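PDB 3TX1: UDP-N-acetylenolpyruvoylglucosamine reductase from Listeria monocytogenes, which catalyses the FAD-dependent, NADPH-driven reduction of UDP-N-acetylenolpyruvoylglucosamine to UDP-N-acetylmuramate in peptidoglycan biosynthesis. Local coordinates for residues Thr115-Met120 with Lys130-Glu135; Ala171-Thr176 with Leu181-Arg186; Ser244-Pro249 with Lys256-Ser261; Ala271-Lys276 with Met293-Tyr298. All blocks are in the same frame, centred on the assembly; numbering follows the deposited sequence.

Interaction 1: residues Thr115-Met120 with Lys130-Glu135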
loop_
_atom_site.group_PDB
_atom_site.type_symbol
_atom_site.label_atom_id
_atom_site.label_comp_id
_atom_site.label_asym_id
_atom_site.label_seq_id
_atom_site.Cartn_x
_atom_site.Cartn_y
_atom_site.Cartn_z
ATOM N N THR A 115 6.689 7.368 -24.801
ATOM C CA THR A 115 7.568 7.395 -23.633
ATOM C C THR A 115 6.770 7.281 -22.303
ATOM O O THR A 115 7.347 7.268 -21.199
ATOM C CB THR A 115 8.494 8.640 -23.619
ATOM O OG1 THR A 115 7.701 9.827 -23.602
ATOM C CG2 THR A 115 9.437 8.673 -24.842
ATOM N N GLN A 116 5.451 7.126 -22.417
ATOM C CA GLN A 116 4.577 7.073 -21.244
ATOM C C GLN A 116 3.974 5.719 -20.885
ATOM O O GLN A 116 3.536 4.950 -21.764
ATOM C CB GLN A 116 3.460 8.106 -21.364
ATOM C CG GLN A 116 3.945 9.537 -21.239
ATOM C CD GLN A 116 2.807 10.535 -21.131
ATOM O OE1 GLN A 116 1.634 10.195 -21.292
ATOM N NE2 GLN A 116 3.156 11.785 -20.844
ATOM N N ILE A 117 3.915 5.470 -19.576
ATOM C CA ILE A 117 3.317 4.250 -19.062
ATOM C C ILE A 117 1.965 4.450 -18.332
ATOM O O ILE A 117 1.835 5.303 -17.439
ATOM C CB ILE A 117 4.339 3.405 -18.256
ATOM C CG1 ILE A 117 5.285 2.698 -19.244
ATOM C CG2 ILE A 117 3.629 2.369 -17.398
ATOM C CD1 ILE A 117 6.452 1.982 -18.616
ATOM N N VAL A 118 0.959 3.699 -18.786
ATOM C CA VAL A 118 -0.378 3.704 -18.187
ATOM C C VAL A 118 -0.641 2.362 -17.550
ATOM O O VAL A 118 -0.516 1.325 -18.218
ATOM C CB VAL A 118 -1.522 4.094 -19.184
ATOM C CG1 VAL A 118 -2.693 3.107 -19.134
ATOM C CG2 VAL A 118 -2.006 5.516 -18.915
ATOM N N ALA A 119 -1.000 2.408 -16.262
ATOM C CA ALA A 119 -1.288 1.212 -15.463
ATOM C C ALA A 119 -2.526 1.394 -14.616
ATOM O O ALA A 119 -2.732 2.466 -14.053
ATOM C CB ALA A 119 -0.110 0.891 -14.560
ATOM N N MET A 120 -3.331 0.342 -14.514
ATOM C CA MET A 120 -4.535 0.370 -13.701
ATOM C C MET A 120 -4.209 0.289 -12.197
ATOM O O MET A 120 -3.115 -0.153 -11.817
ATOM C CB MET A 120 -5.504 -0.706 -14.154
ATOM C CG MET A 120 -6.286 -0.251 -15.357
ATOM S SD MET A 120 -7.485 -1.490 -15.813
ATOM C CE MET A 120 -8.602 -0.480 -16.769
ATOM N N LYS A 130 8.845 -3.463 -14.098
ATOM C CA LYS A 130 9.380 -4.486 -14.974
ATOM C C LYS A 130 9.080 -4.150 -16.415
ATOM O O LYS A 130 9.914 -4.367 -17.310
ATOM C CB LYS A 130 8.808 -5.864 -14.625
ATOM C CG LYS A 130 9.631 -6.559 -13.544
ATOM C CD LYS A 130 9.161 -7.950 -13.095
ATOM C CE LYS A 130 9.919 -8.287 -11.800
ATOM N NZ LYS A 130 9.445 -9.461 -11.017
ATOM N N PHE A 131 7.880 -3.629 -16.634
ATOM C CA PHE A 131 7.407 -3.288 -17.935
ATOM C C PHE A 131 8.407 -2.272 -18.408
ATOM O O PHE A 131 9.192 -2.570 -19.288
ATOM C CB PHE A 131 6.017 -2.684 -17.802
ATOM C CG PHE A 131 5.143 -2.845 -19.020
ATOM C CD1 PHE A 131 5.031 -1.825 -19.958
ATOM C CD2 PHE A 131 4.363 -4.008 -19.189
ATOM C CE1 PHE A 131 4.198 -1.984 -21.066
ATOM C CE2 PHE A 131 3.528 -4.170 -20.287
ATOM C CZ PHE A 131 3.452 -3.158 -21.230
ATOM N N ALA A 132 8.431 -1.115 -17.749
ATOM C CA ALA A 132 9.329 0.037 -18.053
ATOM C C ALA A 132 10.705 -0.306 -18.602
ATOM O O ALA A 132 11.209 0.345 -19.539
ATOM C CB ALA A 132 9.500 0.918 -16.824
ATOM N N LEU A 133 11.300 -1.312 -17.977
ATOM C CA LEU A 133 12.590 -1.836 -18.368
ATOM C C LEU A 133 12.501 -2.544 -19.722
ATOM O O LEU A 133 13.445 -2.429 -20.524
ATOM C CB LEU A 133 13.087 -2.821 -17.327
ATOM C CG LEU A 133 14.384 -3.593 -17.486
ATOM C CD1 LEU A 133 15.461 -2.514 -17.510
ATOM C CD2 LEU A 133 14.691 -4.648 -16.435
ATOM N N ASN A 134 11.405 -3.282 -19.976
ATOM C CA ASN A 134 11.240 -3.969 -21.272
ATOM C C ASN A 134 11.098 -2.985 -22.381
ATOM O O ASN A 134 11.271 -3.335 -23.525
ATOM C CB ASN A 134 10.013 -4.869 -21.303
ATOM C CG ASN A 134 10.070 -5.956 -20.262
ATOM O OD1 ASN A 134 10.542 -5.741 -19.145
ATOM N ND2 ASN A 134 9.573 -7.135 -20.623
ATOM N N GLU A 135 10.778 -1.741 -22.039
ATOM C CA GLU A 135 10.608 -0.692 -23.037
ATOM C C GLU A 135 11.787 0.273 -23.032
ATOM O O GLU A 135 11.844 1.205 -23.834
ATOM C CB GLU A 135 9.303 0.071 -22.796
ATOM C CG GLU A 135 8.118 -0.819 -22.454
ATOM C CD GLU A 135 7.717 -1.721 -23.605
ATOM O OE1 GLU A 135 7.559 -1.213 -24.734
ATOM O OE2 GLU A 135 7.561 -2.940 -23.379
#
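F131 is the first residue of 130-135 to meet I117, and it does so with the rim of its ring. Atom CD1 of I117 lies near the plane of the ring, 4.3 Å from F131 CD1, so the aliphatic carbon meets the ring at its edge and does not lie over a face. This is the looser of the two contacts that I117 makes with the helix. The closer one is with A132, where I117 CD1 comes to 3.5 Å from A132 CA. The same methyl is 3.7 Å from A132 CB, and the pairing brings the CA atoms of I117 and A132 to 7.4 Å. I117 reaches this far because CG1 stands anti to the carbonyl carbon (chi1 -76°) and the chain is extended beyond it (chi2 172°), which carries CD1 straight out from the strand.

The arrangement is that of a helix laid on one face of an antiparallel sheet in the FAD-binding domain. Strand 116-120 lies between strands 110-113 and 204-214, and a short connection leads from it into helix 125-134. I117 faces the helix, whereas Q116 and V118 both touch T209 of strand 204-214. Around the pair, L137 and L212 also pack on I117, and L140 covers A132.

One residue further on, L133 turns away from the strand and packs against I220, Q221 and M224 of helix 217-234.

Interaction 2: residues Ala171-Thr176 with Leu181-Arg186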
loop_
_atom_site.group_PDB
_atom_site.type_symbol
_atom_site.label_atom_id
_atom_site.label_comp_id
_atom_site.label_asym_id
_atom_site.label_seq_id
_atom_site.Cartn_x
_atom_site.Cartn_y
_atom_site.Cartn_z
ATOM N N ALA A 171 -0.362 11.721 -15.013
ATOM C CA ALA A 171 -1.799 11.842 -14.916
ATOM C C ALA A 171 -2.384 10.634 -14.187
ATOM O O ALA A 171 -1.767 9.569 -14.110
ATOM C CB ALA A 171 -2.382 11.935 -16.318
ATOM N N ALA A 172 -3.597 10.807 -13.678
ATOM C CA ALA A 172 -4.313 9.740 -13.003
ATOM C C ALA A 172 -5.811 9.821 -13.263
ATOM O O ALA A 172 -6.382 10.924 -13.395
ATOM C CB ALA A 172 -4.055 9.808 -11.516
ATOM N N THR A 173 -6.435 8.645 -13.360
ATOM C CA THR A 173 -7.885 8.575 -13.443
ATOM C C THR A 173 -8.385 8.216 -12.054
ATOM O O THR A 173 -7.937 7.249 -11.452
ATOM C CB THR A 173 -8.382 7.500 -14.401
ATOM O OG1 THR A 173 -7.761 7.682 -15.667
ATOM C CG2 THR A 173 -9.902 7.609 -14.561
ATOM N N VAL A 174 -9.367 8.948 -11.587
ATOM C CA VAL A 174 -9.808 8.788 -10.250
ATOM C C VAL A 174 -11.342 8.858 -10.060
ATOM O O VAL A 174 -12.073 9.300 -10.951
ATOM C CB VAL A 174 -9.077 9.887 -9.470
ATOM C CG1 VAL A 174 -10.002 10.728 -8.611
ATOM C CG2 VAL A 174 -7.896 9.321 -8.724
ATOM N N LEU A 175 -11.815 8.384 -8.909
ATOM C CA LEU A 175 -13.214 8.502 -8.526
ATOM C C LEU A 175 -13.333 9.345 -7.289
ATOM O O LEU A 175 -12.684 9.105 -6.276
ATOM C CB LEU A 175 -13.885 7.147 -8.273
ATOM C CG LEU A 175 -14.164 6.175 -9.453
ATOM C CD1 LEU A 175 -15.115 5.072 -9.008
ATOM C CD2 LEU A 175 -14.732 6.838 -10.696
ATOM N N THR A 176 -14.169 10.356 -7.379
ATOM C CA THR A 176 -14.444 11.194 -6.233
ATOM C C THR A 176 -15.372 10.402 -5.312
ATOM O O THR A 176 -15.959 9.381 -5.711
ATOM C CB THR A 176 -15.096 12.511 -6.658
ATOM O OG1 THR A 176 -16.423 12.259 -7.127
ATOM C CG2 THR A 176 -14.293 13.166 -7.778
ATOM N N LEU A 181 -16.013 10.002 -12.302
ATOM C CA LEU A 181 -14.636 10.001 -12.764
ATOM C C LEU A 181 -14.087 11.413 -12.794
ATOM O O LEU A 181 -14.796 12.377 -13.032
ATOM C CB LEU A 181 -14.425 9.471 -14.177
ATOM C CG LEU A 181 -14.428 8.007 -14.571
ATOM C CD1 LEU A 181 -15.814 7.668 -15.106
ATOM C CD2 LEU A 181 -13.437 7.877 -15.701
ATOM N N LYS A 182 -12.791 11.515 -12.586
ATOM C CA LYS A 182 -12.129 12.775 -12.684
ATOM C C LYS A 182 -10.751 12.402 -13.197
ATOM O O LYS A 182 -10.070 11.566 -12.597
ATOM C CB LYS A 182 -12.087 13.491 -11.332
ATOM C CG LYS A 182 -11.518 14.888 -11.453
ATOM C CD LYS A 182 -11.451 15.653 -10.145
ATOM C CE LYS A 182 -11.180 17.124 -10.419
ATOM N NZ LYS A 182 -12.337 17.742 -11.139
ATOM N N LYS A 183 -10.396 12.956 -14.353
ATOM C CA LYS A 183 -9.089 12.756 -14.985
ATOM C C LYS A 183 -8.164 13.871 -14.506
ATOM O O LYS A 183 -8.456 15.046 -14.704
ATOM C CB LYS A 183 -9.230 12.723 -16.515
ATOM C CG LYS A 183 -9.552 11.335 -17.058
ATOM C CD LYS A 183 -10.160 11.367 -18.449
ATOM C CE LYS A 183 -9.643 10.241 -19.360
ATOM N NZ LYS A 183 -9.749 8.861 -18.813
ATOM N N LEU A 184 -7.066 13.517 -13.847
ATOM C CA LEU A 184 -6.176 14.543 -13.270
ATOM C C LEU A 184 -4.871 14.730 -14.009
ATOM O O LEU A 184 -4.404 13.818 -14.673
ATOM C CB LEU A 184 -5.872 14.236 -11.799
ATOM C CG LEU A 184 -7.006 14.288 -10.781
ATOM C CD1 LEU A 184 -6.536 13.690 -9.469
ATOM C CD2 LEU A 184 -7.517 15.703 -10.576
ATOM N N LYS A 185 -4.292 15.928 -13.878
ATOM C CA LYS A 185 -2.980 16.243 -14.466
ATOM C C LYS A 185 -2.017 16.686 -13.380
ATOM O O LYS A 185 -2.422 17.003 -12.249
ATOM C CB LYS A 185 -3.048 17.342 -15.542
ATOM C CG LYS A 185 -4.068 17.140 -16.657
ATOM C CD LYS A 185 -3.916 15.810 -17.385
ATOM C CE LYS A 185 -5.142 15.581 -18.266
ATOM N NZ LYS A 185 -5.189 14.226 -18.884
ATOM N N ARG A 186 -0.739 16.701 -13.758
ATOM C CA ARG A 186 0.372 17.092 -12.907
ATOM C C ARG A 186 0.014 18.141 -11.866
ATOM O O ARG A 186 0.140 17.885 -10.664
ATOM C CB ARG A 186 1.491 17.624 -13.789
ATOM C CG ARG A 186 2.411 16.578 -14.397
ATOM C CD ARG A 186 3.714 16.417 -13.621
ATOM N NE ARG A 186 4.550 15.427 -14.287
ATOM C CZ ARG A 186 5.765 15.060 -13.893
ATOM N NH1 ARG A 186 6.332 15.621 -12.824
ATOM N NH2 ARG A 186 6.415 14.117 -14.575
#
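A β-hairpin joins strands 169-175 and 181-185 at the margin of the antiparallel sheet of the FAD-binding domain, with the side chain of V174 about 7 Å from the bound FAD. The two strands run antiparallel at 156°, and A172-L184 and V174-K182 are the hydrogen-bonded pairs. L184 N donates to A172 O at 2.7 Å in a nearly straight bond (174° at the hydrogen). The return bond, from A172 N to L184 O, is longer at 3.3 Å, and its donor sits well above the carbonyl plane. V174 and K182 are joined by bonds of similar length in both directions, 2.9 Å from V174 N to K182 O and 2.8 Å from K182 N to V174 O.

T173 and L175 share a face with L181 and K183, and L175 packs further on A67, Q68 and V71 of helix 64-76. The opposite face carries V174 and L184, both touched by Y203. T173 OG1 is hydrogen-bonded to D207 OD2 of the adjoining strand 204-214, which fixes the rotation of that side chain. With OG1 beside the backbone N (chi1 -53°), the methyl leads mainly along its own strand toward L175, and the L181 side chain reaches across to it, T173 CG2 lying 3.7 Å from L181 CD2.

Interaction 3: residues Ser244-Pro249 with Lys256-Ser261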
loop_
_atom_site.group_PDB
_atom_site.type_symbol
_atom_site.label_atom_id
_atom_site.label_comp_id
_atom_site.label_asym_id
_atom_site.label_seq_id
_atom_site.Cartn_x
_atom_site.Cartn_y
_atom_site.Cartn_z
ATOM N N SER A 244 8.535 -0.553 6.540
ATOM C CA SER A 244 9.155 0.074 7.638
ATOM C C SER A 244 7.900 0.498 8.409
ATOM O O SER A 244 7.043 1.173 7.870
ATOM C CB SER A 244 9.956 1.273 7.142
ATOM O OG SER A 244 11.051 1.565 7.995
ATOM N N VAL A 245 7.768 0.031 9.639
ATOM C CA VAL A 245 6.627 0.332 10.491
ATOM C C VAL A 245 6.498 1.815 10.923
ATOM O O VAL A 245 5.409 2.296 11.099
ATOM C CB VAL A 245 6.644 -0.603 11.752
ATOM C CG1 VAL A 245 5.695 -0.109 12.831
ATOM C CG2 VAL A 245 6.283 -2.037 11.400
ATOM N N PHE A 246 7.599 2.540 11.084
ATOM C CA PHE A 246 7.536 3.911 11.616
ATOM C C PHE A 246 8.095 5.008 10.715
ATOM O O PHE A 246 9.013 4.777 9.967
ATOM C CB PHE A 246 8.309 3.979 12.955
ATOM C CG PHE A 246 7.724 3.123 14.045
ATOM C CD1 PHE A 246 8.233 1.868 14.307
ATOM C CD2 PHE A 246 6.645 3.574 14.802
ATOM C CE1 PHE A 246 7.682 1.086 15.304
ATOM C CE2 PHE A 246 6.076 2.801 15.801
ATOM C CZ PHE A 246 6.600 1.554 16.058
ATOM N N LYS A 247 7.585 6.226 10.834
ATOM C CA LYS A 247 8.172 7.340 10.098
ATOM C C LYS A 247 9.545 7.590 10.715
ATOM O O LYS A 247 9.836 7.127 11.808
ATOM C CB LYS A 247 7.304 8.597 10.230
ATOM C CG LYS A 247 5.837 8.345 9.942
ATOM C CD LYS A 247 4.976 9.599 10.030
ATOM C CE LYS A 247 3.566 9.317 9.512
ATOM N NZ LYS A 247 2.791 10.562 9.240
ATOM N N ARG A 248 10.405 8.327 10.042
ATOM C CA ARG A 248 11.716 8.561 10.628
ATOM C C ARG A 248 11.660 9.796 11.561
ATOM O O ARG A 248 11.333 10.905 11.124
ATOM C CB ARG A 248 12.789 8.670 9.539
ATOM C CG ARG A 248 14.227 8.670 10.045
ATOM C CD ARG A 248 15.212 9.138 8.968
ATOM N NE ARG A 248 15.771 8.124 8.040
ATOM C CZ ARG A 248 15.114 7.467 7.072
ATOM N NH1 ARG A 248 13.799 7.602 6.915
ATOM N NH2 ARG A 248 15.774 6.616 6.284
ATOM N N PRO A 249 12.002 9.587 12.828
ATOM C CA PRO A 249 12.065 10.683 13.800
ATOM C C PRO A 249 13.214 11.634 13.476
ATOM O O PRO A 249 14.311 11.185 13.146
ATOM C CB PRO A 249 12.336 9.960 15.119
ATOM C CG PRO A 249 13.056 8.718 14.720
ATOM C CD PRO A 249 12.468 8.311 13.399
ATOM N N LYS A 256 17.485 2.117 14.139
ATOM C CA LYS A 256 18.606 2.234 15.056
ATOM C C LYS A 256 18.101 2.410 16.452
ATOM O O LYS A 256 18.630 1.779 17.357
ATOM C CB LYS A 256 19.533 3.379 14.677
ATOM C CG LYS A 256 20.909 3.329 15.322
ATOM C CD LYS A 256 21.746 2.167 14.776
ATOM C CE LYS A 256 23.248 2.436 14.871
ATOM N NZ LYS A 256 23.719 2.655 16.269
ATOM N N LEU A 257 17.091 3.269 16.636
ATOM C CA LEU A 257 16.488 3.488 17.961
ATOM C C LEU A 257 15.928 2.168 18.506
ATOM O O LEU A 257 16.188 1.745 19.637
ATOM C CB LEU A 257 15.329 4.457 17.846
ATOM C CG LEU A 257 15.548 5.959 17.869
ATOM C CD1 LEU A 257 14.226 6.606 17.519
ATOM C CD2 LEU A 257 15.998 6.407 19.248
ATOM N N ILE A 258 15.155 1.504 17.666
ATOM C CA ILE A 258 14.566 0.291 18.076
ATOM C C ILE A 258 15.670 -0.655 18.537
ATOM O O ILE A 258 15.621 -1.190 19.650
ATOM C CB ILE A 258 13.692 -0.274 16.952
ATOM C CG1 ILE A 258 12.606 0.749 16.662
ATOM C CG2 ILE A 258 13.106 -1.607 17.357
ATOM C CD1 ILE A 258 11.552 0.346 15.643
ATOM N N GLN A 259 16.694 -0.802 17.707
ATOM C CA GLN A 259 17.766 -1.729 17.987
ATOM C C GLN A 259 18.455 -1.313 19.258
ATOM O O GLN A 259 18.644 -2.119 20.160
ATOM C CB GLN A 259 18.703 -1.745 16.832
ATOM C CG GLN A 259 19.554 -2.979 16.727
ATOM C CD GLN A 259 20.337 -2.976 15.434
ATOM O OE1 GLN A 259 20.443 -1.952 14.768
ATOM N NE2 GLN A 259 20.877 -4.119 15.068
ATOM N N ASP A 260 18.727 -0.026 19.369
ATOM C CA ASP A 260 19.332 0.542 20.582
ATOM C C ASP A 260 18.506 0.350 21.868
ATOM O O ASP A 260 19.065 0.360 22.954
ATOM C CB ASP A 260 19.630 2.039 20.382
ATOM C CG ASP A 260 20.777 2.299 19.384
ATOM O OD1 ASP A 260 21.447 1.339 18.921
ATOM O OD2 ASP A 260 21.019 3.489 19.071
ATOM N N SER A 261 17.186 0.213 21.756
ATOM C CA SER A 261 16.352 0.023 22.951
ATOM C C SER A 261 16.248 -1.432 23.409
ATOM O O SER A 261 15.523 -1.733 24.342
ATOM C CB SER A 261 14.962 0.606 22.735
ATOM O OG SER A 261 15.086 1.978 22.400
#
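F246 and P249 of the loop 244-249 meet I258 and L257 of helix 254-260 in two small apolar contacts. In the first, I258 CD1 approaches the F246 ring obliquely, 3.9 Å from F246 CD1 and almost as near to F246 CE1, so the methyl sits beside one ortho-meta bond of the ring. I258 is extended toward the loop, with CG1 anti to the carbonyl carbon (chi1 -61°) and CD1 continuing outward (chi2 -175°). In the second, P249 CG lies 3.7 Å from L257 CD1, and the two side chains run past each other, head to tail. All four residues are buried. Within the loop itself, V245 CG1 rests over one face of the F246 ring, displaced toward the rim.

Within 256-261, L257 O accepts two donors from S261: its backbone N at 2.8 Å and its hydroxyl OG at 3.0 Å, the latter from above the carbonyl plane. K256 NZ and D260 OD1, one turn apart, form a long salt bridge of 3.7 Å.

Segment 244-249 starts with S244, the predicted proton donor of the active site, and F246 is about 6 Å, side chain to side chain, from the predicted catalytic E314. Backbone hydrogen bonds link V245 to E314 and to G279, and K247 to E312. Helix 289-307 packs against both segments of this C-terminal domain: Q300 touches F246, F307 touches L257 and S261, and V303 touches S261, while L311 and V309 cover F246 and P249 from the loop beyond that helix.

Interaction 4: residues Ala271-Lys276 with Met293-Tyr298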
loop_
_atom_site.group_PDB
_atom_site.type_symbol
_atom_site.label_atom_id
_atom_site.label_comp_id
_atom_site.label_asym_id
_atom_site.label_seq_id
_atom_site.Cartn_x
_atom_site.Cartn_y
_atom_site.Cartn_z
ATOM N N ALA A 271 4.402 -12.285 15.932
ATOM C CA ALA A 271 4.996 -11.085 15.398
ATOM C C ALA A 271 6.377 -10.870 16.003
ATOM O O ALA A 271 6.602 -11.145 17.180
ATOM C CB ALA A 271 4.094 -9.898 15.686
ATOM N N GLN A 272 7.310 -10.366 15.201
ATOM C CA GLN A 272 8.674 -10.135 15.684
ATOM C C GLN A 272 9.302 -8.874 15.134
ATOM O O GLN A 272 9.126 -8.557 13.973
ATOM C CB GLN A 272 9.561 -11.316 15.324
ATOM C CG GLN A 272 10.962 -11.221 15.919
ATOM C CD GLN A 272 11.848 -12.361 15.487
ATOM O OE1 GLN A 272 11.780 -12.801 14.335
ATOM N NE2 GLN A 272 12.712 -12.831 16.389
ATOM N N VAL A 273 9.980 -8.128 15.979
ATOM C CA VAL A 273 10.733 -6.996 15.494
ATOM C C VAL A 273 11.866 -7.663 14.743
ATOM O O VAL A 273 12.663 -8.384 15.360
ATOM C CB VAL A 273 11.297 -6.156 16.647
ATOM C CG1 VAL A 273 12.215 -5.087 16.114
ATOM C CG2 VAL A 273 10.155 -5.561 17.451
ATOM N N SER A 274 11.912 -7.472 13.429
ATOM C CA SER A 274 12.829 -8.217 12.558
ATOM C C SER A 274 14.268 -8.309 13.015
ATOM O O SER A 274 14.881 -7.308 13.338
ATOM C CB SER A 274 12.808 -7.626 11.149
ATOM O OG SER A 274 13.939 -8.037 10.428
ATOM N N LEU A 275 14.835 -9.505 13.018
ATOM C CA LEU A 275 16.272 -9.619 13.333
ATOM C C LEU A 275 17.113 -9.101 12.190
ATOM O O LEU A 275 18.312 -8.995 12.318
ATOM C CB LEU A 275 16.712 -11.054 13.607
ATOM C CG LEU A 275 16.291 -11.640 14.939
ATOM C CD1 LEU A 275 16.445 -13.144 14.854
ATOM C CD2 LEU A 275 17.095 -11.057 16.076
ATOM N N LYS A 276 16.496 -8.787 11.068
ATOM C CA LYS A 276 17.289 -8.294 9.976
ATOM C C LYS A 276 17.209 -6.760 9.858
ATOM O O LYS A 276 18.215 -6.119 9.572
ATOM C CB LYS A 276 16.924 -9.009 8.680
ATOM C CG LYS A 276 17.744 -8.570 7.502
ATOM C CD LYS A 276 17.118 -9.211 6.297
ATOM C CE LYS A 276 18.112 -9.291 5.153
ATOM N NZ LYS A 276 17.559 -10.211 4.129
ATOM N N MET A 293 -0.377 -4.819 16.678
ATOM C CA MET A 293 -0.730 -3.634 17.464
ATOM C C MET A 293 -0.046 -3.690 18.802
ATOM O O MET A 293 0.315 -2.658 19.372
ATOM C CB MET A 293 -2.252 -3.520 17.725
ATOM C CG MET A 293 -3.213 -3.300 16.548
ATOM S SD MET A 293 -2.654 -2.156 15.228
ATOM C CE MET A 293 -2.096 -0.663 16.066
ATOM N N ASN A 294 0.079 -4.899 19.337
ATOM C CA ASN A 294 0.688 -5.069 20.620
ATOM C C ASN A 294 2.194 -4.864 20.545
ATOM O O ASN A 294 2.790 -4.191 21.376
ATOM C CB ASN A 294 0.285 -6.424 21.225
ATOM C CG ASN A 294 -1.080 -6.378 21.961
ATOM O OD1 ASN A 294 -1.808 -7.369 22.020
ATOM N ND2 ASN A 294 -1.423 -5.210 22.526
ATOM N N LEU A 295 2.829 -5.392 19.517
ATOM C CA LEU A 295 4.249 -5.170 19.397
ATOM C C LEU A 295 4.537 -3.700 19.035
ATOM O O LEU A 295 5.448 -3.073 19.604
ATOM C CB LEU A 295 4.862 -6.151 18.406
ATOM C CG LEU A 295 6.370 -6.219 18.309
ATOM C CD1 LEU A 295 6.968 -6.159 19.711
ATOM C CD2 LEU A 295 6.749 -7.501 17.568
ATOM N N ILE A 296 3.731 -3.130 18.149
ATOM C CA ILE A 296 3.925 -1.747 17.808
ATOM C C ILE A 296 3.852 -0.894 19.066
ATOM O O ILE A 296 4.738 -0.086 19.324
ATOM C CB ILE A 296 2.887 -1.260 16.802
ATOM C CG1 ILE A 296 3.131 -1.897 15.424
ATOM C CG2 ILE A 296 2.933 0.262 16.687
ATOM C CD1 ILE A 296 2.120 -1.424 14.364
ATOM N N ALA A 297 2.834 -1.084 19.882
ATOM C CA ALA A 297 2.705 -0.233 21.071
ATOM C C ALA A 297 3.839 -0.447 22.091
ATOM O O ALA A 297 4.330 0.506 22.724
ATOM C CB ALA A 297 1.352 -0.418 21.711
ATOM N N TYR A 298 4.285 -1.685 22.221
ATOM C CA TYR A 298 5.326 -1.951 23.173
ATOM C C TYR A 298 6.666 -1.317 22.735
ATOM O O TYR A 298 7.439 -0.811 23.561
ATOM C CB TYR A 298 5.413 -3.446 23.388
ATOM C CG TYR A 298 6.447 -3.901 24.354
ATOM C CD1 TYR A 298 6.157 -4.042 25.727
ATOM C CD2 TYR A 298 7.718 -4.272 23.895
ATOM C CE1 TYR A 298 7.118 -4.522 26.620
ATOM C CE2 TYR A 298 8.690 -4.732 24.779
ATOM C CZ TYR A 298 8.389 -4.848 26.116
ATOM O OH TYR A 298 9.395 -5.293 26.919
#
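A small three-stranded antiparallel sheet in the C-terminal domain is covered by helix 289-307, and L295 is the helix residue that packs on its middle strand, 271-273. The helix runs nearly along the strand, with axes 8.8 Å apart and 26° between their directions. L295 has CG anti to the backbone N (chi1 -170°), which carries both methyls out from the helix toward the strand.

Most of the contact falls to one branch, CD2. L295 CD2 lies 3.7 Å from A271 O and equally close to V273 N, so it rests on the strand backbone between these two residues. Two side-chain methyls flank it along the strand: L295 CD2 is 4.0 Å from A271 CB and 3.9 Å from V273 CG2. The other branch adds one further touch, L295 CD1 to V273 CG2 at 4.0 Å. V273 and L295 cross at a slant.

Q272, between A271 and V273, has its CB directed away from the helix, and its NE2 is hydrogen-bonded to G265 O. Just past the strand, S274 OG accepts from K276 N at 2.7 Å, forming an ST turn.

Strand 271-273 has 267-268 on one side and 281-283 on the other. I268 of the first also packs on L295, I281 of the second on A271 and I296, and Y298, one turn on from L295, stacks its ring with that of H266.

In the fold
The four contacts follow one another along the chain in series and fall into two groups. Interactions 1 and 2 belong to the FAD-binding domain, with centres 19 Å apart; they do not touch, but both reach the antiparallel sheet, where strand 204-214 pairs with 116-120 and with 169-175. Interactions 3 and 4 lie in the C-terminal domain, centres 11 Å apart, and join into one core: I258 CG2 meets V273 CG1 at 3.8 Å, and F246 CZ meets I296 CG2 at 3.9 Å. The groups lie 34 to 37 Å apart between centres. Residues just after S244, the predicted proton donor, are thus tied into this C-terminal core, V245 and F246 both packing on I296.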